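Local coordinates for protein KLLA0C04147p (PDB 5H2D) that binds ergosterol through its oxysterol-binding-protein-related (ORD) domain, the part described here, and probably transfers sterols between membranes, at residues 111-116 with 218-223; 240-245 with 251-256; 91-96 with 193-198; 189-192 with 197-200; 27-32 with 131-136. One frame throughout, in Å; residues are numbered along the deposited sequence.

Contact 1: residues 111-116 with 218-223; sequences ASTVKR and PQVDNY
Thr113 and Val220 meet where the loop after helix 95-108 passes strand 219-230. Val220 can be followed outward from the strand. Its CB lies 3.8 Å from the carbonyl O of Thr113. CG1, anti to the backbone N (chi1 -180°), approaches Thr113 OG1 at 3.8 Å, and the two side chains cross at about a right angle. CG2 comes within 3.5 Å of Thr113 O and 4.1 Å of Arg116 O, the two ends of the type II turn from Thr113 to Arg116. The contact is buried, and its one cross-bond is polar: Asn222 ND2 donates to Thr113 OG1 over 3.2 Å at 164°, with the oxygen almost in the amide plane. Thr113 OG1 also bonds to Tyr110 O, while Asn222 OD1 is held by Asn208, which fixes both ends of the amide. A valine at Thr113 would probably leave the Asn222 amide N-H without its acceptor and the amide less firmly held. Arg116 NH1 reaches back to Ser112 O at 3.0 Å, and its guanidinium is salt-bridged to Glu68 and Glu78. Val220 and Arg116 both touch the bound ergosterol, so this packing forms part of the sterol pocket wall. The loop leads from helix 95-108 to strand 119-121, while strand 219-230 pairs here with strand 207-211.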
# COMPACT_ATOMS: atom_id res chain seq x y z
N ALA A 111 -8.12 -7.20 1.73
CA ALA A 111 -8.60 -8.39 1.03
C ALA A 111 -7.52 -8.99 0.16
O ALA A 111 -7.43 -10.22 0.03
CB ALA A 111 -9.82 -8.05 0.18
N SER A 112 -6.70 -8.15 -0.46
CA SER A 112 -5.67 -8.62 -1.38
C SER A 112 -4.55 -9.39 -0.69
O SER A 112 -3.76 -10.02 -1.38
CB SER A 112 -5.06 -7.44 -2.15
OG SER A 112 -4.46 -6.53 -1.25
N THR A 113 -4.48 -9.36 0.64
CA THR A 113 -3.41 -10.08 1.34
C THR A 113 -3.73 -11.56 1.52
O THR A 113 -2.81 -12.36 1.74
CB THR A 113 -3.11 -9.45 2.71
OG1 THR A 113 -4.22 -9.62 3.62
CG2 THR A 113 -2.81 -7.96 2.58
N VAL A 114 -4.99 -11.95 1.41
CA VAL A 114 -5.36 -13.35 1.60
C VAL A 114 -4.75 -14.21 0.50
O VAL A 114 -4.62 -13.79 -0.65
CB VAL A 114 -6.89 -13.48 1.63
CG1 VAL A 114 -7.30 -14.92 1.81
CG2 VAL A 114 -7.45 -12.62 2.75
N LYS A 115 -4.37 -15.44 0.87
CA LYS A 115 -3.86 -16.47 -0.04
C LYS A 115 -2.51 -16.14 -0.65
O LYS A 115 -2.09 -16.79 -1.61
CB LYS A 115 -4.86 -16.77 -1.17
CG LYS A 115 -6.13 -17.44 -0.68
CD LYS A 115 -6.90 -18.06 -1.84
CE LYS A 115 -7.55 -17.00 -2.72
NZ LYS A 115 -8.87 -16.49 -2.18
N ARG A 116 -1.80 -15.14 -0.12
CA ARG A 116 -0.44 -14.84 -0.58
C ARG A 116 0.52 -14.96 0.61
O ARG A 116 1.02 -13.97 1.14
CB ARG A 116 -0.40 -13.45 -1.24
CG ARG A 116 -1.15 -13.43 -2.57
CD ARG A 116 -1.63 -12.03 -2.89
NE ARG A 116 -0.53 -11.20 -3.35
CZ ARG A 116 -0.66 -9.93 -3.70
NH1 ARG A 116 -1.86 -9.34 -3.62
NH2 ARG A 116 0.40 -9.26 -4.14
N PRO A 218 -1.13 -22.41 6.70
CA PRO A 218 -0.82 -21.00 6.96
C PRO A 218 -1.88 -20.07 6.39
O PRO A 218 -2.35 -20.25 5.27
CB PRO A 218 0.53 -20.80 6.27
CG PRO A 218 1.13 -22.19 6.22
CD PRO A 218 -0.05 -23.08 5.95
N GLN A 219 -2.21 -19.04 7.17
CA GLN A 219 -3.25 -18.08 6.83
C GLN A 219 -2.77 -16.68 7.19
O GLN A 219 -2.18 -16.48 8.25
CB GLN A 219 -4.56 -18.43 7.55
CG GLN A 219 -5.50 -17.26 7.86
CD GLN A 219 -6.57 -17.60 8.91
OE1 GLN A 219 -6.34 -18.41 9.81
NE2 GLN A 219 -7.74 -16.97 8.79
N VAL A 220 -3.03 -15.72 6.31
CA VAL A 220 -2.74 -14.32 6.60
C VAL A 220 -3.89 -13.73 7.41
O VAL A 220 -5.06 -13.78 7.00
CB VAL A 220 -2.52 -13.51 5.31
CG1 VAL A 220 -2.21 -12.07 5.67
CG2 VAL A 220 -1.41 -14.10 4.47
N ASP A 221 -3.56 -13.13 8.55
CA ASP A 221 -4.53 -12.47 9.41
C ASP A 221 -4.09 -11.03 9.61
O ASP A 221 -2.90 -10.74 9.76
CB ASP A 221 -4.64 -13.18 10.76
CG ASP A 221 -5.59 -12.49 11.71
OD1 ASP A 221 -6.64 -12.00 11.25
OD2 ASP A 221 -5.28 -12.43 12.92
N ASN A 222 -5.05 -10.12 9.60
CA ASN A 222 -4.80 -8.73 9.93
C ASN A 222 -5.55 -8.40 11.21
O ASN A 222 -6.69 -8.82 11.39
CB ASN A 222 -5.21 -7.83 8.76
CG ASN A 222 -4.46 -8.16 7.50
OD1 ASN A 222 -3.27 -7.89 7.39
ND2 ASN A 222 -5.14 -8.80 6.54
N TYR A 223 -4.89 -7.69 12.12
CA TYR A 223 -5.47 -7.52 13.45
C TYR A 223 -4.98 -6.21 14.05
O TYR A 223 -3.95 -5.66 13.65
CB TYR A 223 -5.10 -8.69 14.36
CG TYR A 223 -3.64 -8.70 14.79
CD1 TYR A 223 -2.66 -9.28 13.99
CD2 TYR A 223 -3.26 -8.12 15.99
CE1 TYR A 223 -1.33 -9.29 14.39
CE2 TYR A 223 -1.93 -8.12 16.39
CZ TYR A 223 -0.97 -8.70 15.59
OH TYR A 223 0.34 -8.69 16.01

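Contact 2: residues 240-245 with 251-256; sequences HFKARG and AYEVKG. With SO4 (sulfate ion), chain C.
His240 O is gripped by two donors: Lys255 N at 3.2 Å and a water at 3.0 Å. A CA-H...O contact from Val254 CA, 3.4 Å from His240 O, adds to these. The same water lies near Lys255 NZ, to which it is only weakly bonded. In return His240 N donates to Lys255 O over 2.8 Å, which completes the hydrogen-bonded pair of His240 with Lys255. Farther along, Lys242 N reaches Glu253 O at 3.1 Å with a nearly straight N-H (168°). These bonds close the antiparallel beta hairpin of strands 236-241 and 253-259, part of the antiparallel beta barrel of the oxysterol-binding domain. Phe241 and Val254 form the non-hydrogen-bonded pair between them, their side chains side by side and pointing the same way. Val254 CG2, anti to the backbone N, sits over the centre of the Phe241 ring, 4.0 Å from the centroid and 6° off the normal, a CH-pi contact. Val107 of helix 95-108 touches both residues, and the Phe241 ring also meets Trp273. His240 and Lys255 turn to the other side of the sheet; there the imidazole is bonded by NE2 to Glu257 and by ND1 to Asp225, which fixes its rotation. Beyond the paired part, Arg244 extends to a sulfate, probably from the crystallisation liquor. Its NH1 and NH2 both donate to O2 of that ion, each at 3.2 Å, the oxygen lying at the guanidinium edge near its plane.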
# COMPACT_ATOMS: atom_id res chain seq x y z
N HIS A 240 -11.44 -1.59 14.38
CA HIS A 240 -11.01 -2.78 15.12
C HIS A 240 -10.95 -3.96 14.17
O HIS A 240 -11.99 -4.46 13.73
CB HIS A 240 -11.95 -3.05 16.29
CG HIS A 240 -12.44 -1.80 16.96
ND1 HIS A 240 -11.73 -1.17 17.96
CD2 HIS A 240 -13.53 -1.03 16.74
CE1 HIS A 240 -12.38 -0.08 18.34
NE2 HIS A 240 -13.47 0.03 17.61
N PHE A 241 -9.72 -4.38 13.82
CA PHE A 241 -9.48 -5.63 13.11
C PHE A 241 -9.36 -6.74 14.14
O PHE A 241 -8.41 -6.76 14.93
CB PHE A 241 -8.20 -5.58 12.27
CG PHE A 241 -8.28 -4.67 11.07
CD1 PHE A 241 -8.07 -3.31 11.19
CD2 PHE A 241 -8.49 -5.20 9.81
CE1 PHE A 241 -8.11 -2.47 10.09
CE2 PHE A 241 -8.53 -4.38 8.69
CZ PHE A 241 -8.34 -3.01 8.83
N LYS A 242 -10.31 -7.67 14.13
CA LYS A 242 -10.29 -8.75 15.10
C LYS A 242 -9.18 -9.75 14.77
O LYS A 242 -8.99 -10.11 13.60
CB LYS A 242 -11.65 -9.43 15.15
CG LYS A 242 -11.71 -10.70 16.00
CD LYS A 242 -12.92 -10.70 16.92
CE LYS A 242 -12.53 -10.28 18.33
NZ LYS A 242 -13.66 -10.36 19.30
N ALA A 243 -8.44 -10.16 15.79
CA ALA A 243 -7.39 -11.16 15.62
C ALA A 243 -7.98 -12.56 15.60
O ALA A 243 -9.02 -12.83 16.22
CB ALA A 243 -6.36 -11.05 16.74
N ARG A 244 -7.32 -13.46 14.87
CA ARG A 244 -7.80 -14.84 14.82
C ARG A 244 -7.71 -15.47 16.20
O ARG A 244 -6.70 -15.35 16.89
CB ARG A 244 -7.00 -15.66 13.81
CG ARG A 244 -7.67 -16.98 13.43
CD ARG A 244 -6.67 -18.10 13.23
NE ARG A 244 -5.79 -18.26 14.39
CZ ARG A 244 -4.93 -19.26 14.53
NH1 ARG A 244 -4.16 -19.33 15.62
NH2 ARG A 244 -4.82 -20.19 13.59
N GLY A 245 -8.78 -16.15 16.59
CA GLY A 245 -8.80 -16.88 17.85
C GLY A 245 -8.97 -18.37 17.67
O GLY A 245 -9.99 -18.94 18.07
N ALA A 251 -12.34 -15.96 11.37
CA ALA A 251 -13.12 -14.74 11.45
C ALA A 251 -12.32 -13.60 10.83
O ALA A 251 -11.20 -13.31 11.26
CB ALA A 251 -13.49 -14.41 12.90
N TYR A 252 -12.90 -12.97 9.81
CA TYR A 252 -12.28 -11.87 9.09
C TYR A 252 -12.92 -10.54 9.48
O TYR A 252 -13.07 -9.63 8.66
CB TYR A 252 -12.39 -12.11 7.58
CG TYR A 252 -11.45 -13.19 7.10
CD1 TYR A 252 -11.68 -14.54 7.39
CD2 TYR A 252 -10.33 -12.87 6.36
CE1 TYR A 252 -10.81 -15.52 6.94
CE2 TYR A 252 -9.47 -13.84 5.92
CZ TYR A 252 -9.70 -15.16 6.21
OH TYR A 252 -8.81 -16.11 5.75
N GLU A 253 -13.29 -10.40 10.74
CA GLU A 253 -14.21 -9.35 11.13
C GLU A 253 -13.51 -8.01 11.31
O GLU A 253 -12.39 -7.93 11.84
CB GLU A 253 -14.93 -9.74 12.42
CG GLU A 253 -15.71 -11.03 12.27
CD GLU A 253 -16.35 -11.48 13.56
OE1 GLU A 253 -16.46 -10.64 14.49
OE2 GLU A 253 -16.74 -12.66 13.64
N VAL A 254 -14.17 -6.96 10.85
CA VAL A 254 -13.72 -5.59 11.08
C VAL A 254 -14.95 -4.75 11.40
O VAL A 254 -16.03 -4.98 10.85
CB VAL A 254 -12.94 -5.03 9.87
CG1 VAL A 254 -13.83 -4.97 8.63
CG2 VAL A 254 -12.32 -3.67 10.20
N LYS A 255 -14.79 -3.82 12.34
CA LYS A 255 -15.85 -2.90 12.73
C LYS A 255 -15.22 -1.55 13.03
O LYS A 255 -14.05 -1.48 13.41
CB LYS A 255 -16.63 -3.35 13.98
CG LYS A 255 -16.66 -4.84 14.25
CD LYS A 255 -17.51 -5.14 15.49
CE LYS A 255 -17.03 -4.38 16.71
NZ LYS A 255 -15.71 -4.86 17.21
N GLY A 256 -16.00 -0.49 12.87
CA GLY A 256 -15.50 0.83 13.18
C GLY A 256 -16.62 1.76 13.61
O GLY A 256 -17.80 1.50 13.35
S SO4 C . -1.13 -22.52 14.88
O1 SO4 C . -0.86 -23.34 13.71
O2 SO4 C . -2.09 -21.46 14.53
O3 SO4 C . -1.68 -23.36 15.94
O4 SO4 C . 0.12 -21.95 15.36
O HOH W 1 -13.53 -6.56 15.14

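Contact 3: residues 91-96 with 193-198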
# COMPACT_ATOMS: atom_id res chain seq x y z
N SER A 91 -16.72 13.91 -2.29
CA SER A 91 -18.00 14.42 -2.79
C SER A 91 -19.01 14.72 -1.68
O SER A 91 -20.05 15.33 -1.97
CB SER A 91 -18.60 13.42 -3.78
OG SER A 91 -19.14 12.30 -3.10
N PHE A 92 -18.74 14.32 -0.44
CA PHE A 92 -19.71 14.47 0.64
C PHE A 92 -19.46 15.76 1.41
O PHE A 92 -18.33 16.03 1.84
CB PHE A 92 -19.65 13.25 1.57
CG PHE A 92 -19.92 11.95 0.87
CD1 PHE A 92 -21.03 11.81 0.05
CD2 PHE A 92 -19.06 10.87 1.00
CE1 PHE A 92 -21.28 10.62 -0.62
CE2 PHE A 92 -19.30 9.68 0.33
CZ PHE A 92 -20.41 9.55 -0.47
N GLU A 93 -20.51 16.57 1.58
CA GLU A 93 -20.34 17.83 2.30
C GLU A 93 -20.11 17.61 3.79
O GLU A 93 -19.46 18.42 4.45
CB GLU A 93 -21.56 18.72 2.06
CG GLU A 93 -22.88 18.08 2.43
CD GLU A 93 -23.16 18.17 3.92
OE1 GLU A 93 -22.54 19.02 4.58
OE2 GLU A 93 -23.99 17.37 4.42
N ASP A 94 -20.62 16.51 4.32
CA ASP A 94 -20.52 16.20 5.74
C ASP A 94 -19.15 15.61 6.05
O ASP A 94 -18.79 14.55 5.54
CB ASP A 94 -21.65 15.22 6.08
CG ASP A 94 -21.59 14.69 7.50
OD1 ASP A 94 -20.73 15.10 8.30
OD2 ASP A 94 -22.47 13.85 7.81
N SER A 95 -18.37 16.29 6.91
CA SER A 95 -17.00 15.84 7.15
C SER A 95 -16.96 14.45 7.79
O SER A 95 -16.02 13.69 7.55
CB SER A 95 -16.25 16.84 8.02
OG SER A 95 -16.82 16.95 9.32
N THR A 96 -17.96 14.11 8.62
CA THR A 96 -17.95 12.79 9.26
C THR A 96 -18.22 11.68 8.25
O THR A 96 -17.75 10.55 8.44
CB THR A 96 -18.97 12.72 10.40
OG1 THR A 96 -20.31 12.77 9.88
CG2 THR A 96 -18.75 13.87 11.37
N ASP A 193 -15.35 18.59 -2.33
CA ASP A 193 -16.11 19.27 -3.37
C ASP A 193 -16.81 20.51 -2.82
O ASP A 193 -17.04 21.47 -3.57
CB ASP A 193 -17.15 18.33 -3.99
CG ASP A 193 -16.53 17.28 -4.89
OD1 ASP A 193 -15.33 17.39 -5.20
OD2 ASP A 193 -17.25 16.35 -5.30
N SER A 194 -17.14 20.51 -1.53
CA SER A 194 -17.82 21.65 -0.93
C SER A 194 -17.74 21.53 0.58
O SER A 194 -17.52 20.45 1.13
CB SER A 194 -19.28 21.73 -1.38
OG SER A 194 -20.04 20.71 -0.75
N ASN A 195 -17.95 22.67 1.25
CA ASN A 195 -18.07 22.73 2.70
C ASN A 195 -16.85 22.13 3.38
O ASN A 195 -16.93 21.15 4.13
CB ASN A 195 -19.36 22.04 3.17
CG ASN A 195 -19.63 22.29 4.64
OD1 ASN A 195 -19.52 23.42 5.12
ND2 ASN A 195 -19.98 21.23 5.37
N GLY A 196 -15.70 22.73 3.12
CA GLY A 196 -14.49 22.34 3.80
C GLY A 196 -13.23 22.74 3.06
O GLY A 196 -13.14 22.57 1.84
N LYS A 197 -12.28 23.31 3.78
CA LYS A 197 -10.96 23.54 3.24
C LYS A 197 -10.23 22.20 3.12
O LYS A 197 -10.66 21.19 3.67
CB LYS A 197 -10.17 24.49 4.15
CG LYS A 197 -10.58 24.38 5.61
CD LYS A 197 -9.42 24.55 6.59
CE LYS A 197 -9.90 24.33 8.02
NZ LYS A 197 -8.78 24.22 8.99
N GLU A 198 -9.13 22.21 2.37
CA GLU A 198 -8.27 21.03 2.31
C GLU A 198 -8.01 20.52 3.73
O GLU A 198 -7.71 21.30 4.64
CB GLU A 198 -6.96 21.39 1.61
CG GLU A 198 -6.00 20.23 1.40
CD GLU A 198 -4.79 20.63 0.57
OE1 GLU A 198 -4.84 20.47 -0.66
OE2 GLU A 198 -3.81 21.13 1.15
O HOH W 2 -20.27 18.24 -1.68
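The amide of Asn195 and the carboxylate of Glu93 lie side by side, pointing the same way, with their planes 31° apart. At the amide's nitrogen edge, ND2 donates to the carbonyl O of Glu93 over 3.0 Å. The donor stands above the carbonyl plane, 43° out of it, while the oxygen is tilted a little from the amide plane. Asn195 CG lies anti to its own backbone N (chi1 -170°), which carries the amide across to the Glu93 backbone. Glu93 CB packs beside it, 3.8 Å from Ser194 OG and 4.1 Å from Asn195 CB. At the other end Asp193 turns its carboxylate to the Ser91 backbone, where OD2 rests 3.3 Å from Ser91 CA. Its OD1 is salt-bridged to Lys160 and hydrogen-bonded by Gln9. A water spans the middle, donating to Ser91 O and hydrogen-bonded to Ser194 OG. Within segment 91-96, Ser91 OG lies over one face of the Phe92 ring toward its rim, and is bonded to Gln88 O. Tyr101 also meets that ring. Just beyond, Asp94 OD1 accepts from both Thr96 N and Thr96 OG1, 3.0 Å and 2.8 Å away, on the same face of the carboxylate. Asp94 thereby serves as the N-cap of helix 95-108. The whole is a surface contact between two connections, the link joining helices 84-90 and 95-108 and the turn of the hairpin formed by strands 178-190 and 199-203.

Contact 4: residues 189-192 with 197-200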
# COMPACT_ATOMS: atom_id res chain seq x y z
N THR A 189 -4.86 13.39 2.42
CA THR A 189 -5.37 14.74 2.26
C THR A 189 -6.58 14.70 1.33
O THR A 189 -6.51 14.12 0.25
CB THR A 189 -4.30 15.67 1.68
OG1 THR A 189 -3.18 15.73 2.56
CG2 THR A 189 -4.86 17.08 1.48
N ILE A 190 -7.68 15.32 1.76
CA ILE A 190 -8.88 15.42 0.93
C ILE A 190 -9.10 16.88 0.59
O ILE A 190 -8.99 17.74 1.47
CB ILE A 190 -10.12 14.84 1.63
CG1 ILE A 190 -9.99 13.32 1.84
CG2 ILE A 190 -11.37 15.16 0.81
CD1 ILE A 190 -10.14 12.50 0.57
N ARG A 191 -9.39 17.16 -0.68
CA ARG A 191 -9.87 18.47 -1.13
C ARG A 191 -11.37 18.35 -1.42
O ARG A 191 -11.75 17.93 -2.52
CB ARG A 191 -9.11 18.92 -2.38
CG ARG A 191 -7.70 19.43 -2.09
CD ARG A 191 -6.89 19.66 -3.36
NE ARG A 191 -6.38 18.41 -3.92
CZ ARG A 191 -5.31 17.76 -3.45
NH1 ARG A 191 -4.65 18.22 -2.40
NH2 ARG A 191 -4.92 16.63 -4.03
N PRO A 192 -12.24 18.72 -0.48
CA PRO A 192 -13.67 18.40 -0.62
C PRO A 192 -14.33 19.20 -1.73
O PRO A 192 -13.96 20.34 -2.02
CB PRO A 192 -14.25 18.78 0.75
CG PRO A 192 -13.07 18.87 1.68
CD PRO A 192 -11.94 19.34 0.82
N LYS A 197 -12.28 23.31 3.78
CA LYS A 197 -10.96 23.54 3.24
C LYS A 197 -10.23 22.20 3.12
O LYS A 197 -10.66 21.19 3.67
CB LYS A 197 -10.17 24.49 4.15
CG LYS A 197 -10.58 24.38 5.61
CD LYS A 197 -9.42 24.55 6.59
CE LYS A 197 -9.90 24.33 8.02
NZ LYS A 197 -8.78 24.22 8.99
N GLU A 198 -9.13 22.21 2.37
CA GLU A 198 -8.27 21.03 2.31
C GLU A 198 -8.01 20.52 3.73
O GLU A 198 -7.71 21.30 4.64
CB GLU A 198 -6.96 21.39 1.61
CG GLU A 198 -6.00 20.23 1.40
CD GLU A 198 -4.79 20.63 0.57
OE1 GLU A 198 -4.84 20.47 -0.66
OE2 GLU A 198 -3.81 21.13 1.15
N GLU A 199 -8.14 19.20 3.92
CA GLU A 199 -8.08 18.61 5.24
C GLU A 199 -7.14 17.41 5.25
O GLU A 199 -6.98 16.72 4.23
CB GLU A 199 -9.48 18.17 5.72
CG GLU A 199 -10.13 17.15 4.82
CD GLU A 199 -11.57 16.89 5.16
OE1 GLU A 199 -12.16 15.97 4.55
OE2 GLU A 199 -12.12 17.63 6.01
N LEU A 200 -6.53 17.16 6.40
CA LEU A 200 -5.53 16.10 6.57
C LEU A 200 -6.03 15.05 7.54
O LEU A 200 -6.35 15.36 8.69
CB LEU A 200 -4.21 16.67 7.09
CG LEU A 200 -3.15 15.64 7.47
CD1 LEU A 200 -2.69 14.88 6.22
CD2 LEU A 200 -1.97 16.30 8.17
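Glu198 and Glu199 reach back over segment 189-192 on different sides, and together with Thr189 they bury the most surface here. Glu198 extends from its backbone, CG anti to N (chi1 -176°), and its CG presses against Thr189 CG2 at 3.4 Å. Its tip forms a salt bridge: Arg191 NH1 donates to Glu198 OE1 over 2.9 Å, exactly in the guanidinium plane but from above the carboxylate plane, the two planes being 71° apart. The rest of that guanidinium is held by Asp162, Ser158 O and Pro159 O, which fixes its rotation. Glu199 lies alongside Ile190, its OE1 3.7 Å from Ile190 CB; this buried carboxylate is satisfied by Arg98, Tyr201 and Asn230. Backbone bonds join the same two residues in both directions, Ile190 N to Glu199 O at 2.9 Å and Glu199 N to Ile190 O at 3.0 Å. Thr189 stands opposite Leu200 in the adjoining non-hydrogen-bonded pair, with OG1 3.8 Å from Leu200 CD1. Pro192 CD rests on Lys197 O, near the turn. This end of the antiparallel hairpin of strands 178-190 and 199-203 is flanked by strand 161-173 beside Thr189 and by helix 7-18, whose Glu8 touches both Arg191 and Glu198.

Contact 5: residues 27-32 with 131-136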
# COMPACT_ATOMS: atom_id res chain seq x y z
N ASP A 27 -0.64 2.17 -22.82
CA ASP A 27 -0.98 0.76 -23.01
C ASP A 27 -2.11 0.34 -22.09
O ASP A 27 -2.23 0.80 -20.95
CB ASP A 27 0.24 -0.14 -22.76
CG ASP A 27 1.40 0.20 -23.65
OD1 ASP A 27 1.23 0.21 -24.89
OD2 ASP A 27 2.49 0.48 -23.11
N LYS A 28 -2.94 -0.57 -22.60
CA LYS A 28 -3.97 -1.19 -21.78
C LYS A 28 -3.34 -1.94 -20.61
O LYS A 28 -2.29 -2.57 -20.75
CB LYS A 28 -4.80 -2.12 -22.66
CG LYS A 28 -5.71 -3.11 -21.97
CD LYS A 28 -6.47 -3.90 -23.04
CE LYS A 28 -6.62 -5.36 -22.67
NZ LYS A 28 -7.79 -5.59 -21.78
N LEU A 29 -3.97 -1.85 -19.44
CA LEU A 29 -3.45 -2.52 -18.25
C LEU A 29 -3.17 -3.99 -18.53
O LEU A 29 -3.95 -4.68 -19.20
CB LEU A 29 -4.46 -2.41 -17.10
CG LEU A 29 -4.75 -1.01 -16.57
CD1 LEU A 29 -5.86 -1.05 -15.54
CD2 LEU A 29 -3.49 -0.41 -15.97
N ARG A 30 -2.06 -4.49 -17.99
CA ARG A 30 -1.76 -5.91 -18.12
C ARG A 30 -2.84 -6.77 -17.45
O ARG A 30 -3.23 -6.52 -16.30
CB ARG A 30 -0.39 -6.22 -17.52
CG ARG A 30 -0.01 -7.69 -17.65
CD ARG A 30 1.46 -7.90 -17.37
NE ARG A 30 1.78 -7.80 -15.94
CZ ARG A 30 2.95 -8.20 -15.45
NH1 ARG A 30 3.87 -8.72 -16.26
NH2 ARG A 30 3.18 -8.12 -14.14
N GLN A 31 -3.30 -7.79 -18.18
CA GLN A 31 -4.43 -8.62 -17.76
C GLN A 31 -4.02 -9.98 -17.23
O GLN A 31 -4.83 -10.62 -16.55
CB GLN A 31 -5.39 -8.85 -18.93
CG GLN A 31 -5.93 -7.58 -19.54
CD GLN A 31 -6.93 -6.88 -18.65
OE1 GLN A 31 -7.94 -7.48 -18.24
NE2 GLN A 31 -6.67 -5.62 -18.34
N ARG A 32 -2.83 -10.45 -17.55
CA ARG A 32 -2.38 -11.75 -17.09
C ARG A 32 -0.86 -11.78 -17.19
O ARG A 32 -0.23 -10.87 -17.74
CB ARG A 32 -3.01 -12.88 -17.91
CG ARG A 32 -2.69 -12.81 -19.40
CD ARG A 32 -2.89 -14.18 -20.06
NE ARG A 32 -1.91 -15.16 -19.59
CZ ARG A 32 -2.01 -16.47 -19.76
NH1 ARG A 32 -3.06 -16.99 -20.39
NH2 ARG A 32 -1.06 -17.28 -19.30
N TYR A 131 3.65 4.44 -10.68
CA TYR A 131 2.42 3.85 -11.23
C TYR A 131 1.39 4.96 -11.34
O TYR A 131 0.96 5.53 -10.33
CB TYR A 131 1.93 2.72 -10.33
CG TYR A 131 0.69 1.97 -10.77
CD1 TYR A 131 0.77 0.94 -11.70
CD2 TYR A 131 -0.55 2.24 -10.19
CE1 TYR A 131 -0.35 0.22 -12.08
CE2 TYR A 131 -1.69 1.52 -10.56
CZ TYR A 131 -1.58 0.51 -11.49
OH TYR A 131 -2.69 -0.20 -11.85
N SER A 132 1.00 5.28 -12.57
CA SER A 132 -0.04 6.28 -12.80
C SER A 132 -1.23 5.63 -13.47
O SER A 132 -1.09 4.65 -14.21
CB SER A 132 0.48 7.44 -13.65
OG SER A 132 1.54 8.11 -13.00
N ARG A 133 -2.42 6.17 -13.19
CA ARG A 133 -3.65 5.64 -13.76
C ARG A 133 -4.37 6.79 -14.44
O ARG A 133 -5.10 7.55 -13.79
CB ARG A 133 -4.51 4.98 -12.68
CG ARG A 133 -3.99 3.61 -12.24
CD ARG A 133 -4.15 2.54 -13.30
NE ARG A 133 -5.57 2.27 -13.52
CZ ARG A 133 -6.25 1.27 -12.97
NH1 ARG A 133 -5.64 0.41 -12.15
NH2 ARG A 133 -7.54 1.13 -13.22
N PRO A 134 -4.17 6.96 -15.75
CA PRO A 134 -4.87 8.04 -16.47
C PRO A 134 -6.37 7.98 -16.28
O PRO A 134 -7.03 9.02 -16.17
CB PRO A 134 -4.46 7.80 -17.93
CG PRO A 134 -3.18 7.02 -17.86
CD PRO A 134 -3.28 6.17 -16.63
N ASP A 135 -6.93 6.77 -16.23
CA ASP A 135 -8.37 6.58 -16.09
C ASP A 135 -8.89 7.00 -14.72
O ASP A 135 -10.10 7.22 -14.57
CB ASP A 135 -8.75 5.11 -16.36
CG ASP A 135 -8.01 4.12 -15.46
OD1 ASP A 135 -6.80 4.31 -15.22
OD2 ASP A 135 -8.65 3.15 -15.02
N LYS A 136 -8.01 7.11 -13.72
CA LYS A 136 -8.37 7.51 -12.37
C LYS A 136 -7.76 8.85 -11.98
O LYS A 136 -8.04 9.35 -10.88
CB LYS A 136 -7.93 6.44 -11.37
CG LYS A 136 -8.44 5.04 -11.67
CD LYS A 136 -9.96 5.01 -11.72
CE LYS A 136 -10.48 3.61 -11.92
NZ LYS A 136 -10.39 2.80 -10.67
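Leu29 and Arg133 meet through side chains alone, their CA atoms 9.3 Å apart and no hydrogen bond linking the irregular segment 27-32 to the end of strand 128-133. The leucine comes in across the arginine at about a right angle. Its CD1 lies over the centre of one guanidinium face, 3.5 Å from Arg133 CZ, while CD2 touches the aliphatic CD of Arg133 at 4.0 Å. Bends at chi2 (-70°) and chi3 (-67°) fold the arginine back over its own strand end. There Asp135 takes it side-on: NE donates to OD1 and NH2 to OD2, each at 2.9 Å and nearly straight, using the syn lone pairs. NH1 donates to Tyr131 OH at 3.0 Å, and that hydroxyl is also bonded to Thr336. With three nitrogens engaged, the guanidinium is held flat beneath Leu29. A leucine in place of Arg133 would probably leave the Asp135 carboxylate without its charged mate and deprive the Leu29 methyl of its flat platform. Phe333 and Thr336 of helix 332-337 touch Arg133 and Leu29 respectively. The arrangement is an apolar methyl resting on a salt-bridged arginine where the turn between the antiparallel strands 128-133 and 138-146 meets the N-terminal part of the ORD domain.

Contacts 1 and 2 are neighbours, their centres 12 Å apart on adjacent strands 219-230 and 236-241, and Asp221 probably bonds to the Arg244 backbone. Contacts 3 and 4, with centres 8 Å apart, share Lys197 and Glu198: contact 4 pairs the strands of a hairpin next to its turn, and contact 3 sets that turn against the link that leads into helix 95-108. Along the chain contact 5 closes before contacts 4 and 2 open, and contact 1 closes before contact 2 opens. Contact 4 is nested within the loop that contact 1 closes, yet lies about 32 Å from it, centre to centre. Contact 5 joins the N-terminal region to strand 128-133. Contact 1 holds residues of the ergosterol pocket.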